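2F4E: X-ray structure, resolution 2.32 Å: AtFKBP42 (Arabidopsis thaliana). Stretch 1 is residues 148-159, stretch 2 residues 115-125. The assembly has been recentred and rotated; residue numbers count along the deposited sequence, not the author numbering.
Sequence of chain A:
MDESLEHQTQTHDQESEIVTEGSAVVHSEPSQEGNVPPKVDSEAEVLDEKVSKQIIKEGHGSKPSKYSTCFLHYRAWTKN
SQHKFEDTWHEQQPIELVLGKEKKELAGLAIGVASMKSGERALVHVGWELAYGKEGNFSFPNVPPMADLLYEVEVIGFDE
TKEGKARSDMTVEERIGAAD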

# COMPACT_ATOMS: atom_id res chain seq x y z
N ASP A 148 -9.48 1.62 -9.48
CA ASP A 148 -9.20 1.01 -8.19
C ASP A 148 -7.85 0.33 -8.31
O ASP A 148 -7.49 -0.15 -9.37
CB ASP A 148 -10.27 -0.01 -7.81
CG ASP A 148 -11.53 0.64 -7.28
OD1 ASP A 148 -11.42 1.75 -6.72
OD2 ASP A 148 -12.63 0.07 -7.43
N LEU A 149 -7.11 0.29 -7.21
CA LEU A 149 -5.79 -0.30 -7.21
C LEU A 149 -5.60 -1.43 -6.22
O LEU A 149 -6.38 -1.62 -5.28
CB LEU A 149 -4.76 0.78 -6.91
CG LEU A 149 -4.78 2.06 -7.74
CD1 LEU A 149 -3.62 2.93 -7.29
CD2 LEU A 149 -4.64 1.73 -9.22
N LEU A 150 -4.53 -2.18 -6.46
CA LEU A 150 -4.14 -3.28 -5.60
C LEU A 150 -2.68 -3.04 -5.25
O LEU A 150 -1.88 -2.63 -6.10
CB LEU A 150 -4.24 -4.63 -6.32
CG LEU A 150 -3.73 -5.80 -5.47
CD1 LEU A 150 -4.70 -6.05 -4.35
CD2 LEU A 150 -3.58 -7.05 -6.30
N TYR A 151 -2.34 -3.28 -3.99
CA TYR A 151 -0.97 -3.11 -3.54
C TYR A 151 -0.52 -4.36 -2.80
O TYR A 151 -1.28 -4.99 -2.09
CB TYR A 151 -0.82 -1.93 -2.59
CG TYR A 151 -1.06 -0.56 -3.16
CD1 TYR A 151 -0.11 0.08 -3.94
CD2 TYR A 151 -2.23 0.13 -2.85
CE1 TYR A 151 -0.31 1.39 -4.38
CE2 TYR A 151 -2.44 1.42 -3.28
CZ TYR A 151 -1.49 2.04 -4.04
OH TYR A 151 -1.74 3.32 -4.44
N GLU A 152 0.74 -4.71 -3.01
CA GLU A 152 1.33 -5.84 -2.33
C GLU A 152 2.45 -5.11 -1.61
O GLU A 152 3.47 -4.78 -2.21
CB GLU A 152 1.90 -6.85 -3.32
CG GLU A 152 2.46 -8.09 -2.63
CD GLU A 152 3.36 -8.95 -3.53
OE1 GLU A 152 3.47 -8.68 -4.74
OE2 GLU A 152 3.96 -9.91 -3.00
N VAL A 153 2.23 -4.83 -0.34
CA VAL A 153 3.23 -4.10 0.43
C VAL A 153 3.89 -4.83 1.59
O VAL A 153 3.25 -5.57 2.34
CB VAL A 153 2.64 -2.77 0.95
CG1 VAL A 153 1.34 -3.03 1.69
CG2 VAL A 153 3.63 -2.08 1.87
N GLU A 154 5.19 -4.62 1.73
CA GLU A 154 5.94 -5.21 2.82
C GLU A 154 6.69 -4.10 3.54
O GLU A 154 7.54 -3.43 2.95
CB GLU A 154 6.92 -6.28 2.33
CG GLU A 154 7.75 -6.84 3.47
CD GLU A 154 8.62 -8.00 3.07
OE1 GLU A 154 8.44 -8.54 1.96
OE2 GLU A 154 9.49 -8.37 3.89
N VAL A 155 6.36 -3.92 4.81
CA VAL A 155 6.98 -2.89 5.62
C VAL A 155 8.34 -3.33 6.16
O VAL A 155 8.45 -4.30 6.90
CB VAL A 155 6.07 -2.51 6.82
CG1 VAL A 155 6.68 -1.36 7.58
CG2 VAL A 155 4.68 -2.15 6.34
N ILE A 156 9.38 -2.61 5.75
CA ILE A 156 10.72 -2.90 6.22
C ILE A 156 10.81 -2.49 7.70
O ILE A 156 11.60 -3.05 8.46
CB ILE A 156 11.77 -2.12 5.39
CG1 ILE A 156 11.70 -2.56 3.93
CG2 ILE A 156 13.17 -2.34 5.95
CD1 ILE A 156 12.72 -1.94 3.05
N GLY A 157 9.99 -1.52 8.08
CA GLY A 157 9.98 -1.06 9.46
C GLY A 157 9.70 0.42 9.58
O GLY A 157 9.79 1.14 8.59
N PHE A 158 9.36 0.85 10.80
CA PHE A 158 9.10 2.26 11.09
C PHE A 158 9.96 2.77 12.24
O PHE A 158 10.47 1.99 13.05
CB PHE A 158 7.63 2.53 11.42
CG PHE A 158 6.75 1.32 11.40
CD1 PHE A 158 6.79 0.41 12.45
CD2 PHE A 158 5.84 1.11 10.35
CE1 PHE A 158 5.93 -0.68 12.47
CE2 PHE A 158 4.97 0.01 10.36
CZ PHE A 158 5.02 -0.89 11.43
N ASP A 159 10.12 4.09 12.33
CA ASP A 159 10.97 4.64 13.37
C ASP A 159 10.27 4.96 14.69
O ASP A 159 10.92 5.08 15.73
CB ASP A 159 11.70 5.89 12.84
CG ASP A 159 10.79 7.10 12.72
OD1 ASP A 159 9.56 6.95 12.67
OD2 ASP A 159 11.33 8.23 12.66
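Stretch 2 115-125: SMKSGERALVH

Stretch 2 lies beside stretch 1 as its antiparallel neighbour in a β-sheet, joined to it by a ladder of backbone hydrogen bonds that runs on past the strand into a tight turn. The example illustrates a general rule: in an antiparallel pair backbone hydrogen bonds hold the strands together, and the register, with the alternation of side chains, sets which residues meet on each face of the sheet.

The strand 121-125 runs against the strand 149-158 with an angle of 163° between their N-to-C directions and a closest axial approach of 4.5 Å. Register proceeds in opposite senses along the two strands, so that H125 lies across from L150, V124 from Y151, L123 from E152, A122 from V153 and R121 from E154. Two of these are hydrogen-bonded pairs. V124 N donates to Y151 O at 2.7 Å and Y151 N to V124 O at 2.8 Å; A122 N donates to V153 O, and V153 N to A122 O, both at 2.9 Å. Between them the non-hydrogen-bonded pair E152 and L123 has its CA atoms 4.5 Å apart, and L123 CA makes a CA-H...O contact to Y151 O at 3.0 Å.

Before the strand, residues 115-120 are loop or turn, and K117 to E120 form a type II β turn. G119, at phi 85° and psi -2°, adopts a backbone conformation that calls for glycine. The turn keeps the ladder going: V155 N donates to E120 O at 3.1 Å, and G119 N to V155 O at 2.8 Å.

On the face bearing Y151, V153, A122 and V124 the contacts between the stretches are apolar. V153 CG1 packs against V124 CG2 at 3.6 Å, and Y151 CB approaches V124 CB to 4.0 Å. M116, although outside the strand, directs its CA-to-CB bond toward stretch 1 and extends this packing, its SD lying 3.7 Å from V153 CG1 and 3.8 Å from V155 CG2.

The face bearing L150, E152, E154, R121, L123 and H125 is mixed. R121 forms salt bridges to E152 and E154, two residues apart and therefore on the same face, with NH1 3.1 Å from E154 OE1 and NH2 3.4 Å from E152 OE2, the latter also a weak hydrogen bond. Farther along, L150 CD1 meets H125 CE1 at 3.3 Å.

Near the C-terminal end of stretch 1, the F158 side chain reaches back to the loop, and its CZ comes within 3.1 Å of M116 O, which lies at the ring edge.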

# COMPACT_ATOMS: atom_id res chain seq x y z
N SER A 115 -1.76 0.20 9.39
CA SER A 115 -2.35 -0.94 10.08
C SER A 115 -1.40 -2.13 10.11
O SER A 115 -1.74 -3.19 10.62
CB SER A 115 -3.64 -1.36 9.38
OG SER A 115 -3.36 -2.20 8.27
N MET A 116 -0.21 -1.95 9.56
CA MET A 116 0.74 -3.04 9.49
C MET A 116 1.83 -3.03 10.56
O MET A 116 2.17 -1.99 11.13
CB MET A 116 1.39 -3.06 8.10
CG MET A 116 0.42 -3.30 6.96
SD MET A 116 1.17 -3.15 5.34
CE MET A 116 1.75 -4.78 5.09
N LYS A 117 2.38 -4.21 10.81
CA LYS A 117 3.46 -4.38 11.77
C LYS A 117 4.71 -4.45 10.93
O LYS A 117 4.63 -4.56 9.71
CB LYS A 117 3.31 -5.68 12.55
CG LYS A 117 2.09 -5.73 13.44
CD LYS A 117 2.11 -6.96 14.34
CE LYS A 117 0.93 -6.92 15.29
NZ LYS A 117 0.93 -5.64 16.05
N SER A 118 5.87 -4.39 11.57
CA SER A 118 7.13 -4.44 10.85
C SER A 118 7.38 -5.83 10.31
O SER A 118 7.21 -6.82 11.03
CB SER A 118 8.28 -4.04 11.77
OG SER A 118 9.51 -4.17 11.08
N GLY A 119 7.79 -5.90 9.05
CA GLY A 119 8.06 -7.19 8.43
C GLY A 119 6.81 -7.83 7.86
O GLY A 119 6.87 -8.91 7.26
N GLU A 120 5.67 -7.18 8.05
CA GLU A 120 4.43 -7.73 7.53
C GLU A 120 4.33 -7.53 6.02
O GLU A 120 4.84 -6.55 5.46
CB GLU A 120 3.23 -7.08 8.21
CG GLU A 120 1.92 -7.72 7.84
CD GLU A 120 0.74 -7.09 8.54
OE1 GLU A 120 0.77 -6.97 9.80
OE2 GLU A 120 -0.22 -6.72 7.83
N ARG A 121 3.66 -8.46 5.36
CA ARG A 121 3.46 -8.40 3.93
C ARG A 121 1.97 -8.60 3.70
O ARG A 121 1.40 -9.58 4.19
CB ARG A 121 4.26 -9.51 3.26
CG ARG A 121 4.43 -9.37 1.77
CD ARG A 121 5.67 -10.15 1.33
NE ARG A 121 5.94 -10.00 -0.10
CZ ARG A 121 7.07 -10.38 -0.70
NH1 ARG A 121 8.06 -10.92 0.01
NH2 ARG A 121 7.20 -10.27 -2.02
N ALA A 122 1.33 -7.68 2.99
CA ALA A 122 -0.10 -7.79 2.75
C ALA A 122 -0.57 -7.18 1.45
O ALA A 122 0.16 -6.46 0.78
CB ALA A 122 -0.86 -7.15 3.89
N LEU A 123 -1.82 -7.49 1.11
CA LEU A 123 -2.44 -6.95 -0.09
C LEU A 123 -3.32 -5.80 0.38
O LEU A 123 -4.02 -5.92 1.38
CB LEU A 123 -3.31 -8.00 -0.76
CG LEU A 123 -2.62 -9.23 -1.36
CD1 LEU A 123 -3.68 -10.09 -2.07
CD2 LEU A 123 -1.52 -8.80 -2.35
N VAL A 124 -3.27 -4.68 -0.33
CA VAL A 124 -4.09 -3.54 0.05
C VAL A 124 -4.94 -3.10 -1.12
O VAL A 124 -4.44 -2.71 -2.19
CB VAL A 124 -3.22 -2.35 0.55
CG1 VAL A 124 -4.11 -1.28 1.12
CG2 VAL A 124 -2.22 -2.82 1.59
N HIS A 125 -6.25 -3.17 -0.90
CA HIS A 125 -7.24 -2.80 -1.90
C HIS A 125 -7.64 -1.37 -1.64
O HIS A 125 -8.21 -1.05 -0.60
CB HIS A 125 -8.43 -3.74 -1.78
CG HIS A 125 -8.06 -5.17 -1.95
ND1 HIS A 125 -7.91 -5.76 -3.19
CD2 HIS A 125 -7.77 -6.13 -1.04
CE1 HIS A 125 -7.54 -7.01 -3.03
NE2 HIS A 125 -7.45 -7.27 -1.73